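Local coordinates for protein peptidase, C14 family (Geobacter sulfurreducens PCA, PDB 3BIJ) that is of uncharacterised function but belongs to the caspase-like C14 peptidases, and so probably acts as a cysteine-type endopeptidase, at residues Leu71-Phe77 and Phe122-Val128; Ala196-Ile202 and Phe260-Asp266; Leu235-Arg241 and Phe269-Phe275; Asp35-Ile39 and Leu227-Trp231. One frame throughout, in Å; residues are numbered along the deposited sequence.

Contact 1. Residues Leu71-Phe77 and Phe122-Val128; sequences LGKGDIF and FAAGVRV
I76 beside R127 and F77 beside V128 form a parallel pairing where strands 76-89 and 127-133 enter the main sheet of the caspase-like domain. R127 is held through both its backbone N and its O: the N donates to D75 O (3.0 Å), and the O accepts from F77 N (2.7 Å). Just before the strands, the type II turn G72-D75 brings G74 N to G125 O (2.8 Å). The turn is closed by D75 N bonding to G72 O (2.8 Å), while the D75 carboxylate forms a salt bridge with K3, outside the two segments. On one face of the sheet R127 folds back along I76, its chain bent at chi2 and chi3 (71°), so that I76 CB lies over a face of the guanidinium, 3.4 Å from R127 NH1. That NH1 makes a weak bond to G74 O, while NH2 bonds Q272. On the other face, the F77 and F122 rings lie near parallel (27°) but slid apart, centroids 4.8 Å from each other, and L71 CD1 meets the edge of F122 at CD2 (3.5 Å). The buried guanidinium thus lies with one face on aliphatic I76, held by Q272 and, weakly, by G74 O.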
loop_
_atom_site.group_PDB
_atom_site.type_symbol
_atom_site.label_atom_id
_atom_site.label_comp_id
_atom_site.label_asym_id
_atom_site.label_seq_id
_atom_site.Cartn_x
_atom_site.Cartn_y
_atom_site.Cartn_z
ATOM N N LEU A 71 13.575 -39.555 32.928
ATOM C CA LEU A 71 13.072 -38.737 34.008
ATOM C C LEU A 71 11.745 -39.183 34.600
ATOM O O LEU A 71 10.952 -39.885 33.965
ATOM C CB LEU A 71 13.030 -37.270 33.567
ATOM C CG LEU A 71 12.648 -37.019 32.116
ATOM C CD1 LEU A 71 11.146 -37.144 31.986
ATOM C CD2 LEU A 71 13.118 -35.639 31.671
ATOM N N GLY A 72 11.540 -38.789 35.852
ATOM C CA GLY A 72 10.328 -39.139 36.562
ATOM C C GLY A 72 9.771 -37.980 37.367
ATOM O O GLY A 72 10.157 -36.823 37.166
ATOM N N LYS A 73 8.856 -38.302 38.277
ATOM C CA LYS A 73 8.201 -37.318 39.137
ATOM C C LYS A 73 9.162 -36.264 39.657
ATOM O O LYS A 73 10.147 -36.572 40.330
ATOM C CB LYS A 73 7.503 -38.017 40.321
ATOM C CG LYS A 73 8.424 -38.874 41.223
ATOM C CD LYS A 73 7.642 -39.690 42.285
ATOM C CE LYS A 73 8.577 -40.506 43.206
ATOM N NZ LYS A 73 9.458 -41.502 42.509
ATOM N N GLY A 74 8.867 -35.010 39.338
ATOM C CA GLY A 74 9.720 -33.923 39.781
ATOM C C GLY A 74 10.676 -33.406 38.715
ATOM O O GLY A 74 11.094 -32.249 38.750
ATOM N N ASP A 75 11.032 -34.255 37.761
ATOM C CA ASP A 75 11.945 -33.828 36.723
ATOM C C ASP A 75 11.213 -32.977 35.698
ATOM O O ASP A 75 10.014 -32.718 35.830
ATOM C CB ASP A 75 12.584 -35.038 36.045
ATOM C CG ASP A 75 13.257 -35.974 37.035
ATOM O OD1 ASP A 75 13.889 -35.473 37.989
ATOM O OD2 ASP A 75 13.159 -37.205 36.846
ATOM N N ILE A 76 11.938 -32.546 34.672
ATOM C CA ILE A 76 11.355 -31.719 33.628
ATOM C C ILE A 76 11.997 -31.937 32.252
ATOM O O ILE A 76 13.220 -31.931 32.102
ATOM C CB ILE A 76 11.474 -30.236 33.996
ATOM C CG1 ILE A 76 10.958 -29.372 32.834
ATOM C CG2 ILE A 76 12.927 -29.887 34.324
ATOM C CD1 ILE A 76 10.952 -27.878 33.120
ATOM N N PHE A 77 11.153 -32.119 31.250
ATOM C CA PHE A 77 11.601 -32.324 29.886
ATOM C C PHE A 77 11.327 -31.063 29.073
ATOM O O PHE A 77 10.238 -30.496 29.143
ATOM C CB PHE A 77 10.856 -33.498 29.264
ATOM C CG PHE A 77 11.175 -33.713 27.820
ATOM C CD1 PHE A 77 12.467 -34.010 27.420
ATOM C CD2 PHE A 77 10.182 -33.630 26.854
ATOM C CE1 PHE A 77 12.769 -34.223 26.071
ATOM C CE2 PHE A 77 10.471 -33.842 25.501
ATOM C CZ PHE A 77 11.766 -34.139 25.114
ATOM N N PHE A 122 5.283 -39.675 29.296
ATOM C CA PHE A 122 6.040 -39.144 30.423
ATOM C C PHE A 122 5.356 -39.427 31.755
ATOM O O PHE A 122 4.141 -39.605 31.813
ATOM C CB PHE A 122 6.258 -37.629 30.273
ATOM C CG PHE A 122 7.303 -37.257 29.250
ATOM C CD1 PHE A 122 6.996 -37.230 27.897
ATOM C CD2 PHE A 122 8.609 -36.969 29.644
ATOM C CE1 PHE A 122 7.973 -36.923 26.952
ATOM C CE2 PHE A 122 9.590 -36.662 28.703
ATOM C CZ PHE A 122 9.271 -36.642 27.359
ATOM N N ALA A 123 6.157 -39.452 32.817
ATOM C CA ALA A 123 5.685 -39.715 34.178
ATOM C C ALA A 123 4.556 -38.782 34.588
ATOM O O ALA A 123 4.153 -37.908 33.822
ATOM C CB ALA A 123 6.842 -39.583 35.158
ATOM N N ALA A 124 4.056 -38.960 35.807
ATOM C CA ALA A 124 2.959 -38.138 36.295
ATOM C C ALA A 124 3.381 -36.768 36.827
ATOM O O ALA A 124 2.798 -35.743 36.460
ATOM C CB ALA A 124 2.179 -38.893 37.351
ATOM N N GLY A 125 4.391 -36.736 37.680
ATOM C CA GLY A 125 4.815 -35.456 38.218
ATOM C C GLY A 125 5.924 -34.798 37.423
ATOM O O GLY A 125 6.690 -34.004 37.965
ATOM N N VAL A 126 6.022 -35.117 36.140
ATOM C CA VAL A 126 7.066 -34.528 35.312
ATOM C C VAL A 126 6.532 -33.321 34.525
ATOM O O VAL A 126 5.420 -33.350 34.005
ATOM C CB VAL A 126 7.701 -35.617 34.362
ATOM C CG1 VAL A 126 6.616 -36.445 33.725
ATOM C CG2 VAL A 126 8.558 -34.959 33.290
ATOM N N ARG A 127 7.323 -32.250 34.485
ATOM C CA ARG A 127 6.947 -31.035 33.770
ATOM C C ARG A 127 7.480 -31.137 32.349
ATOM O O ARG A 127 8.646 -31.487 32.146
ATOM C CB ARG A 127 7.542 -29.796 34.450
ATOM C CG ARG A 127 7.037 -29.555 35.862
ATOM C CD ARG A 127 8.160 -29.690 36.880
ATOM N NE ARG A 127 9.087 -28.569 36.790
ATOM C CZ ARG A 127 10.391 -28.661 37.013
ATOM N NH1 ARG A 127 10.935 -29.827 37.342
ATOM N NH2 ARG A 127 11.156 -27.586 36.892
ATOM N N VAL A 128 6.625 -30.844 31.372
ATOM C CA VAL A 128 7.008 -30.899 29.962
ATOM C C VAL A 128 6.861 -29.505 29.362
ATOM O O VAL A 128 5.750 -29.003 29.215
ATOM C CB VAL A 128 6.114 -31.891 29.168
ATOM C CG1 VAL A 128 6.526 -31.913 27.714
ATOM C CG2 VAL A 128 6.235 -33.288 29.760
#

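Contact 2. Residues Ala196-Ile202 and Phe260-Asp266; sequences ADVKASI and FTAGTPD
I202 and A262 face each other as an antiparallel hydrogen-bonded pair, with I202 N to A262 O and A262 N to I202 O both 2.9 Å. Beyond it the chain bends at G263, whose positive phi (72°) lets CA settle 3.4 Å from A200 O; a CB there would strike that oxygen. T264 then turns its N between V198 O and A200 O, making only a weak bond to each. Side chains hold T264 more firmly. T264 OG1 donates to K199 O (2.8 Å), from a position tilted out of the carbonyl plane. S201 carries its OG beside its own backbone N (chi1 -61°), which aims the hydroxyl at T264 O, 2.7 Å away and nearly in line with the C=O bond. D266 CB closes over the same hydroxyl, 3.2 Å from S201 OG. Replacing the hydroxyl of S201 by the methyl of an alanine is likely to leave T264 O without this donor and allow the loop after G263 to shift. I202 CB and A262 CB touch at 3.9 Å. Strand 201-206 lies between strands 258-263 and 127-133, S201 bonding through its backbone to V128 of strand 127-133 and to V126 just before it. D266 caps helix 267-271 through F269 N, and P265 meets P265 of the second subunit.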
loop_
_atom_site.group_PDB
_atom_site.type_symbol
_atom_site.label_atom_id
_atom_site.label_comp_id
_atom_site.label_asym_id
_atom_site.label_seq_id
_atom_site.Cartn_x
_atom_site.Cartn_y
_atom_site.Cartn_z
ATOM N N ALA A 196 -5.133 -33.222 27.080
ATOM C CA ALA A 196 -5.659 -32.886 28.400
ATOM C C ALA A 196 -5.859 -34.131 29.253
ATOM O O ALA A 196 -6.497 -34.078 30.304
ATOM C CB ALA A 196 -6.976 -32.132 28.266
ATOM N N ASP A 197 -5.314 -35.253 28.795
ATOM C CA ASP A 197 -5.442 -36.506 29.527
ATOM C C ASP A 197 -4.109 -37.089 29.972
ATOM O O ASP A 197 -4.058 -37.901 30.896
ATOM C CB ASP A 197 -6.188 -37.534 28.679
ATOM C CG ASP A 197 -7.675 -37.262 28.622
ATOM O OD1 ASP A 197 -8.402 -38.032 27.945
ATOM O OD2 ASP A 197 -8.113 -36.275 29.264
ATOM N N VAL A 198 -3.037 -36.685 29.301
ATOM C CA VAL A 198 -1.705 -37.158 29.630
ATOM C C VAL A 198 -1.419 -36.921 31.105
ATOM O O VAL A 198 -1.884 -35.943 31.683
ATOM C CB VAL A 198 -0.662 -36.426 28.795
ATOM C CG1 VAL A 198 0.742 -36.857 29.211
ATOM C CG2 VAL A 198 -0.912 -36.713 27.330
ATOM N N LYS A 199 -0.658 -37.818 31.715
ATOM C CA LYS A 199 -0.334 -37.682 33.128
ATOM C C LYS A 199 0.570 -36.495 33.411
ATOM O O LYS A 199 0.387 -35.787 34.406
ATOM C CB LYS A 199 0.332 -38.960 33.638
ATOM C CG LYS A 199 0.792 -39.894 32.532
ATOM C CD LYS A 199 1.684 -41.013 33.065
ATOM C CE LYS A 199 0.977 -41.865 34.114
ATOM N NZ LYS A 199 -0.282 -42.478 33.585
ATOM N N ALA A 200 1.541 -36.272 32.533
ATOM C CA ALA A 200 2.488 -35.175 32.714
ATOM C C ALA A 200 1.862 -33.785 32.539
ATOM O O ALA A 200 0.801 -33.649 31.936
ATOM C CB ALA A 200 3.645 -35.353 31.754
ATOM N N SER A 201 2.507 -32.755 33.087
ATOM C CA SER A 201 2.004 -31.383 32.959
ATOM C C SER A 201 2.602 -30.731 31.721
ATOM O O SER A 201 3.787 -30.399 31.707
ATOM C CB SER A 201 2.387 -30.533 34.175
ATOM O OG SER A 201 1.846 -31.047 35.371
ATOM N N ILE A 202 1.783 -30.526 30.696
ATOM C CA ILE A 202 2.265 -29.918 29.463
ATOM C C ILE A 202 2.051 -28.397 29.418
ATOM O O ILE A 202 0.988 -27.887 29.771
ATOM C CB ILE A 202 1.563 -30.527 28.223
ATOM C CG1 ILE A 202 1.437 -32.054 28.356
ATOM C CG2 ILE A 202 2.373 -30.198 26.968
ATOM C CD1 ILE A 202 2.758 -32.809 28.287
ATOM N N PHE A 260 -0.441 -22.502 25.818
ATOM C CA PHE A 260 -1.362 -23.625 25.973
ATOM C C PHE A 260 -0.900 -24.638 27.030
ATOM O O PHE A 260 0.255 -25.069 27.018
ATOM C CB PHE A 260 -1.494 -24.331 24.628
ATOM C CG PHE A 260 -2.574 -25.359 24.586
ATOM C CD1 PHE A 260 -3.910 -24.976 24.665
ATOM C CD2 PHE A 260 -2.265 -26.709 24.455
ATOM C CE1 PHE A 260 -4.935 -25.922 24.612
ATOM C CE2 PHE A 260 -3.280 -27.673 24.401
ATOM C CZ PHE A 260 -4.623 -27.276 24.480
ATOM N N THR A 261 -1.806 -25.021 27.933
ATOM C CA THR A 261 -1.492 -25.999 28.975
ATOM C C THR A 261 -2.355 -27.240 28.789
ATOM O O THR A 261 -3.529 -27.136 28.465
ATOM C CB THR A 261 -1.770 -25.460 30.390
ATOM O OG1 THR A 261 -3.161 -25.153 30.520
ATOM C CG2 THR A 261 -0.944 -24.216 30.670
ATOM N N ALA A 262 -1.771 -28.416 28.990
ATOM C CA ALA A 262 -2.513 -29.656 28.851
ATOM C C ALA A 262 -2.070 -30.646 29.924
ATOM O O ALA A 262 -1.150 -30.362 30.692
ATOM C CB ALA A 262 -2.293 -30.237 27.469
ATOM N N GLY A 263 -2.726 -31.804 29.984
ATOM C CA GLY A 263 -2.360 -32.802 30.975
ATOM C C GLY A 263 -2.762 -32.426 32.389
ATOM O O GLY A 263 -3.653 -31.601 32.596
ATOM N N THR A 264 -2.107 -33.032 33.372
ATOM C CA THR A 264 -2.423 -32.749 34.762
ATOM C C THR A 264 -1.982 -31.343 35.154
ATOM O O THR A 264 -0.799 -31.017 35.105
ATOM C CB THR A 264 -1.766 -33.775 35.702
ATOM O OG1 THR A 264 -2.190 -35.092 35.326
ATOM C CG2 THR A 264 -2.177 -33.518 37.147
ATOM N N PRO A 265 -2.937 -30.484 35.542
ATOM C CA PRO A 265 -2.605 -29.111 35.936
ATOM C C PRO A 265 -1.524 -29.048 37.021
ATOM O O PRO A 265 -1.493 -29.883 37.930
ATOM C CB PRO A 265 -3.948 -28.549 36.405
ATOM C CG PRO A 265 -4.685 -29.757 36.874
ATOM C CD PRO A 265 -4.360 -30.768 35.789
ATOM N N ASP A 266 -0.642 -28.061 36.913
ATOM C CA ASP A 266 0.437 -27.882 37.868
ATOM C C ASP A 266 0.699 -26.391 38.025
ATOM O O ASP A 266 1.596 -25.833 37.388
ATOM C CB ASP A 266 1.708 -28.572 37.369
ATOM C CG ASP A 266 2.810 -28.606 38.419
ATOM O OD1 ASP A 266 2.871 -27.686 39.253
ATOM O OD2 ASP A 266 3.626 -29.550 38.404
#

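Contact 3. Residues Leu235-Arg241 and Phe269-Phe275; sequences LYKGSYR and FLKQRPF
Y240, in the first turn of helix 240-250, packs on P274 and on the chain leaving helix 267-271, with S239 as the N-cap of the longer helix. P274 CA sits over the centre of the Y240 ring, a CH-pi contact with CA 3.6 Å from the centroid. Y240 OH donates to a water (2.8 Å) lying in the ring plane; this water in turn donates to Q272 OE1 (3.0 Å). The F269 ring meets Y240 obliquely, at 62°. Farther along, Y236 O receives R273 NH1, a bond modelled doubtfully short, and K237 NZ, which comes from above the carbonyl plane at 3.1 Å. Y236 CD2 touches P274 CG (3.8 Å). At the opposite end, L270 CD2 lies over one face of the R241 guanidinium, 3.6 Å from R241 NH2. Around this joint, Y240 leans on L129 of strand 127-133 and L203 of strand 201-206, L270 on F259 of strand 258-263, and P274 on W231, which ends helix 222-231.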
loop_
_atom_site.group_PDB
_atom_site.type_symbol
_atom_site.label_atom_id
_atom_site.label_comp_id
_atom_site.label_asym_id
_atom_site.label_seq_id
_atom_site.Cartn_x
_atom_site.Cartn_y
_atom_site.Cartn_z
ATOM N N LEU A 235 18.748 -12.650 32.710
ATOM C CA LEU A 235 18.460 -11.574 33.649
ATOM C C LEU A 235 16.966 -11.402 33.891
ATOM O O LEU A 235 16.560 -10.568 34.697
ATOM C CB LEU A 235 19.032 -10.250 33.148
ATOM C CG LEU A 235 20.432 -9.880 33.625
ATOM C CD1 LEU A 235 21.425 -10.971 33.228
ATOM C CD2 LEU A 235 20.818 -8.548 33.000
ATOM N N TYR A 236 16.150 -12.193 33.201
ATOM C CA TYR A 236 14.703 -12.078 33.352
ATOM C C TYR A 236 14.187 -12.621 34.679
ATOM O O TYR A 236 14.522 -13.729 35.093
ATOM C CB TYR A 236 13.967 -12.780 32.204
ATOM C CG TYR A 236 12.463 -12.698 32.346
ATOM C CD1 TYR A 236 11.784 -11.507 32.094
ATOM C CD2 TYR A 236 11.724 -13.792 32.818
ATOM C CE1 TYR A 236 10.409 -11.403 32.324
ATOM C CE2 TYR A 236 10.344 -13.694 33.046
ATOM C CZ TYR A 236 9.698 -12.494 32.803
ATOM O OH TYR A 236 8.355 -12.358 33.073
ATOM N N LYS A 237 13.359 -11.820 35.340
ATOM C CA LYS A 237 12.765 -12.199 36.616
ATOM C C LYS A 237 11.252 -12.343 36.406
ATOM O O LYS A 237 10.603 -11.416 35.918
ATOM C CB LYS A 237 13.029 -11.112 37.664
ATOM C CG LYS A 237 14.493 -10.846 37.980
ATOM C CD LYS A 237 15.029 -11.753 39.084
ATOM C CE LYS A 237 15.133 -13.210 38.640
ATOM N NZ LYS A 237 16.217 -13.421 37.615
ATOM N N GLY A 238 10.691 -13.494 36.763
ATOM C CA GLY A 238 9.260 -13.679 36.587
ATOM C C GLY A 238 8.822 -15.106 36.341
ATOM O O GLY A 238 9.650 -16.011 36.310
ATOM N N SER A 239 7.517 -15.306 36.176
ATOM C CA SER A 239 6.963 -16.641 35.926
ATOM C C SER A 239 6.787 -16.891 34.427
ATOM O O SER A 239 7.018 -15.998 33.609
ATOM C CB SER A 239 5.603 -16.786 36.617
ATOM O OG SER A 239 4.631 -15.926 36.032
ATOM N N TYR A 240 6.369 -18.103 34.075
ATOM C CA TYR A 240 6.151 -18.440 32.682
ATOM C C TYR A 240 5.083 -17.532 32.088
ATOM O O TYR A 240 5.221 -17.053 30.969
ATOM C CB TYR A 240 5.700 -19.886 32.516
ATOM C CG TYR A 240 6.806 -20.895 32.517
ATOM C CD1 TYR A 240 7.239 -21.478 33.694
ATOM C CD2 TYR A 240 7.413 -21.285 31.332
ATOM C CE1 TYR A 240 8.255 -22.430 33.690
ATOM C CE2 TYR A 240 8.431 -22.235 31.320
ATOM C CZ TYR A 240 8.847 -22.801 32.503
ATOM O OH TYR A 240 9.865 -23.724 32.508
ATOM N N ARG A 241 4.012 -17.295 32.837
ATOM C CA ARG A 241 2.948 -16.442 32.339
ATOM C C ARG A 241 3.501 -15.070 32.044
ATOM O O ARG A 241 3.280 -14.531 30.966
ATOM C CB ARG A 241 1.808 -16.351 33.350
ATOM C CG ARG A 241 1.155 -17.697 33.600
ATOM C CD ARG A 241 -0.178 -17.647 34.367
ATOM N NE ARG A 241 -1.105 -18.365 33.567
ATOM C CZ ARG A 241 -1.919 -19.403 33.707
ATOM N NH1 ARG A 241 -2.561 -19.649 32.587
ATOM N NH2 ARG A 241 -2.153 -20.155 34.777
ATOM N N PHE A 269 4.233 -25.242 38.607
ATOM C CA PHE A 269 5.071 -25.267 37.411
ATOM C C PHE A 269 4.923 -23.974 36.594
ATOM O O PHE A 269 5.918 -23.359 36.203
ATOM C CB PHE A 269 4.714 -26.503 36.568
ATOM C CG PHE A 269 5.382 -26.548 35.226
ATOM C CD1 PHE A 269 6.713 -26.183 35.081
ATOM C CD2 PHE A 269 4.675 -26.973 34.102
ATOM C CE1 PHE A 269 7.333 -26.240 33.833
ATOM C CE2 PHE A 269 5.282 -27.037 32.852
ATOM C CZ PHE A 269 6.611 -26.669 32.713
ATOM N N LEU A 270 3.685 -23.556 36.353
ATOM C CA LEU A 270 3.439 -22.336 35.595
ATOM C C LEU A 270 3.868 -21.096 36.383
ATOM O O LEU A 270 3.981 -20.002 35.830
ATOM C CB LEU A 270 1.956 -22.250 35.213
ATOM C CG LEU A 270 1.551 -22.833 33.846
ATOM C CD1 LEU A 270 2.160 -24.209 33.613
ATOM C CD2 LEU A 270 0.036 -22.897 33.787
ATOM N N LYS A 271 4.133 -21.287 37.673
ATOM C CA LYS A 271 4.553 -20.198 38.543
ATOM C C LYS A 271 6.071 -20.085 38.637
ATOM O O LYS A 271 6.591 -19.074 39.105
ATOM C CB LYS A 271 3.965 -20.389 39.943
ATOM C CG LYS A 271 3.090 -19.231 40.421
ATOM C CD LYS A 271 1.863 -19.039 39.535
ATOM C CE LYS A 271 1.881 -17.684 38.816
ATOM N NZ LYS A 271 0.777 -17.554 37.797
ATOM N N GLN A 272 6.782 -21.118 38.189
ATOM C CA GLN A 272 8.245 -21.120 38.233
ATOM C C GLN A 272 8.846 -20.140 37.230
ATOM O O GLN A 272 8.133 -19.518 36.448
ATOM C CB GLN A 272 8.794 -22.513 37.915
ATOM C CG GLN A 272 8.250 -23.644 38.759
ATOM C CD GLN A 272 8.929 -24.969 38.447
ATOM O OE1 GLN A 272 8.967 -25.409 37.298
ATOM N NE2 GLN A 272 9.461 -25.615 39.474
ATOM N N ARG A 273 10.167 -20.015 37.258
ATOM C CA ARG A 273 10.873 -19.146 36.329
ATOM C C ARG A 273 10.953 -19.905 34.998
ATOM O O ARG A 273 11.233 -21.101 34.973
ATOM C CB ARG A 273 12.270 -18.821 36.866
ATOM C CG ARG A 273 12.799 -17.493 36.326
ATOM C CD ARG A 273 13.973 -16.845 37.069
ATOM N NE ARG A 273 15.204 -17.215 36.468
ATOM C CZ ARG A 273 16.195 -16.595 35.844
ATOM N NH1 ARG A 273 16.342 -15.302 35.575
ATOM N NH2 ARG A 273 17.114 -17.446 35.466
ATOM N N PRO A 274 10.719 -19.213 33.876
ATOM C CA PRO A 274 10.748 -19.817 32.539
ATOM C C PRO A 274 11.634 -21.032 32.231
ATOM O O PRO A 274 11.263 -21.834 31.380
ATOM C CB PRO A 274 11.032 -18.625 31.613
ATOM C CG PRO A 274 11.612 -17.581 32.519
ATOM C CD PRO A 274 10.785 -17.748 33.766
ATOM N N PHE A 275 12.782 -21.212 32.871
ATOM C CA PHE A 275 13.554 -22.407 32.518
ATOM C C PHE A 275 14.061 -23.173 33.703
ATOM O O PHE A 275 15.094 -23.831 33.640
ATOM C CB PHE A 275 14.714 -22.041 31.608
ATOM C CG PHE A 275 14.281 -21.570 30.256
ATOM C CD1 PHE A 275 13.843 -22.474 29.294
ATOM C CD2 PHE A 275 14.293 -20.219 29.944
ATOM C CE1 PHE A 275 13.425 -22.036 28.040
ATOM C CE2 PHE A 275 13.877 -19.769 28.697
ATOM C CZ PHE A 275 13.443 -20.679 27.744
HETATM O O HOH W 1 10.732 -24.824 34.962
#

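Contact 4. Residues Asp35-Ile39 and Leu227-Trp231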
loop_
_atom_site.group_PDB
_atom_site.type_symbol
_atom_site.label_atom_id
_atom_site.label_comp_id
_atom_site.label_asym_id
_atom_site.label_seq_id
_atom_site.Cartn_x
_atom_site.Cartn_y
_atom_site.Cartn_z
ATOM N N ASP A 35 20.511 -21.456 20.190
ATOM C CA ASP A 35 20.162 -20.488 21.223
ATOM C C ASP A 35 19.314 -21.120 22.325
ATOM O O ASP A 35 19.519 -20.837 23.503
ATOM C CB ASP A 35 19.413 -19.299 20.612
ATOM C CG ASP A 35 20.316 -18.406 19.775
ATOM O OD1 ASP A 35 19.792 -17.569 19.010
ATOM O OD2 ASP A 35 21.549 -18.540 19.882
HETATM N N MSE A 36 18.361 -21.970 21.954
HETATM C CA MSE A 36 17.534 -22.612 22.968
HETATM C C MSE A 36 18.387 -23.600 23.742
HETATM O O MSE A 36 18.319 -23.660 24.976
HETATM C CB MSE A 36 16.341 -23.320 22.330
HETATM C CG MSE A 36 15.345 -22.364 21.674
HETATM SE SE MSE A 36 14.467 -21.173 22.951
HETATM C CE MSE A 36 15.332 -19.524 22.492
ATOM N N ALA A 37 19.205 -24.366 23.024
ATOM C CA ALA A 37 20.082 -25.346 23.666
ATOM C C ALA A 37 21.060 -24.648 24.621
ATOM O O ALA A 37 21.380 -25.176 25.683
ATOM C CB ALA A 37 20.848 -26.136 22.608
ATOM N N ALA A 38 21.525 -23.459 24.236
ATOM C CA ALA A 38 22.441 -22.694 25.075
ATOM C C ALA A 38 21.772 -22.317 26.402
ATOM O O ALA A 38 22.369 -22.460 27.476
ATOM C CB ALA A 38 22.921 -21.432 24.347
ATOM N N ILE A 39 20.536 -21.826 26.333
ATOM C CA ILE A 39 19.799 -21.456 27.538
ATOM C C ILE A 39 19.583 -22.703 28.381
ATOM O O ILE A 39 19.813 -22.687 29.585
ATOM C CB ILE A 39 18.409 -20.848 27.206
ATOM C CG1 ILE A 39 18.588 -19.463 26.584
ATOM C CG2 ILE A 39 17.537 -20.816 28.457
ATOM C CD1 ILE A 39 17.279 -18.768 26.211
ATOM N N LEU A 227 11.992 -14.015 22.319
ATOM C CA LEU A 227 12.099 -14.815 23.530
ATOM C C LEU A 227 13.487 -14.503 24.108
ATOM O O LEU A 227 13.616 -14.178 25.284
ATOM C CB LEU A 227 11.946 -16.316 23.206
ATOM C CG LEU A 227 12.035 -17.378 24.317
ATOM C CD1 LEU A 227 11.448 -18.730 23.850
ATOM C CD2 LEU A 227 13.484 -17.544 24.715
ATOM N N LEU A 228 14.522 -14.565 23.274
ATOM C CA LEU A 228 15.871 -14.268 23.739
ATOM C C LEU A 228 16.010 -12.831 24.230
ATOM O O LEU A 228 16.764 -12.549 25.164
ATOM C CB LEU A 228 16.886 -14.521 22.624
ATOM C CG LEU A 228 16.911 -15.962 22.130
ATOM C CD1 LEU A 228 17.787 -16.085 20.887
ATOM C CD2 LEU A 228 17.396 -16.849 23.232
ATOM N N ARG A 229 15.286 -11.909 23.615
ATOM C CA ARG A 229 15.397 -10.520 24.043
ATOM C C ARG A 229 14.817 -10.247 25.444
ATOM O O ARG A 229 15.393 -9.469 26.201
ATOM C CB ARG A 229 14.768 -9.592 22.994
ATOM C CG ARG A 229 14.688 -8.131 23.430
ATOM C CD ARG A 229 15.001 -7.135 22.316
ATOM N NE ARG A 229 16.432 -6.902 22.189
ATOM C CZ ARG A 229 16.967 -5.768 21.743
ATOM N NH1 ARG A 229 18.283 -5.632 21.652
ATOM N NH2 ARG A 229 16.184 -4.758 21.395
ATOM N N VAL A 230 13.695 -10.875 25.798
ATOM C CA VAL A 230 13.124 -10.648 27.125
ATOM C C VAL A 230 13.879 -11.493 28.133
ATOM O O VAL A 230 14.025 -11.112 29.283
ATOM C CB VAL A 230 11.618 -11.017 27.205
ATOM C CG1 VAL A 230 10.838 -10.281 26.131
ATOM C CG2 VAL A 230 11.438 -12.512 27.058
ATOM N N TRP A 231 14.356 -12.655 27.709
ATOM C CA TRP A 231 15.101 -13.498 28.624
ATOM C C TRP A 231 16.392 -12.772 28.996
ATOM O O TRP A 231 16.948 -12.968 30.075
ATOM C CB TRP A 231 15.408 -14.833 27.965
ATOM C CG TRP A 231 16.306 -15.704 28.763
ATOM C CD1 TRP A 231 17.546 -16.164 28.392
ATOM C CD2 TRP A 231 16.021 -16.298 30.027
ATOM N NE1 TRP A 231 18.040 -17.012 29.338
ATOM C CE2 TRP A 231 17.126 -17.119 30.357
ATOM C CE3 TRP A 231 14.938 -16.229 30.917
ATOM C CZ2 TRP A 231 17.182 -17.868 31.542
ATOM C CZ3 TRP A 231 14.996 -16.978 32.098
ATOM C CH2 TRP A 231 16.115 -17.785 32.393
#
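The indole of W231 receives I39 obliquely on its pyrrole side, I39 CD1 being 3.4 Å from W231 CD1 and I39 CG1 3.7 Å from W231 NE1. The two side chains slide past each other in opposite directions, and F275 meets the same indole edge-to-face. The carboxylate of D35 is the second flat group: OD1 comes 3.1 Å from L228 CD1, the side chains crossing at about a right angle, whereas OD2 forms a salt bridge with R177 of the third subunit. The axes of segments 35-39 and 227-231, on helices 29-42 and 222-231, lie at 30° with a closest approach of 11.9 Å, and long side chains fill the distance. M36, a selenomethionine, is bent at chi2 (-65°) and chi3, which carries CE to 3.5 Å from both L227 CD2 and L228 CD2; it reaches L227 tip to tip. I39 CD1 also meets L228 CD2 (3.5 Å), wedged between that methyl and the indole. Cutting I39 back to an alanine would probably open a gap between L228 and W231 and leave the indole freer to shift. With no hydrogen bond across it, this interface holds by apolar contact, its one carboxylate paired instead across the subunit boundary.

Contacts 1 and 2 lie at the ends of neighbouring strands of the main sheet, their centres about 11 Å apart, and are joined by backbone bonds from S201 to V126 and V128. The centre of contact 3 is about 17 Å from that of contact 1 and about 18 Å from that of contact 2; it reaches the first through R127 and Q272 and the second through T261 and L270. Contacts 3 and 4 have centres about 13 Å apart, with W231 packed on R273 and P274; contact 4 touches neither contact 1 nor contact 2. Along the chain, contact 4 encloses contact 1, while the segments of contact 2 alternate with those of contacts 3 and 4. Segment 269-275 thus ties helices 222-231 and 240-250 to the caspase-like sheet.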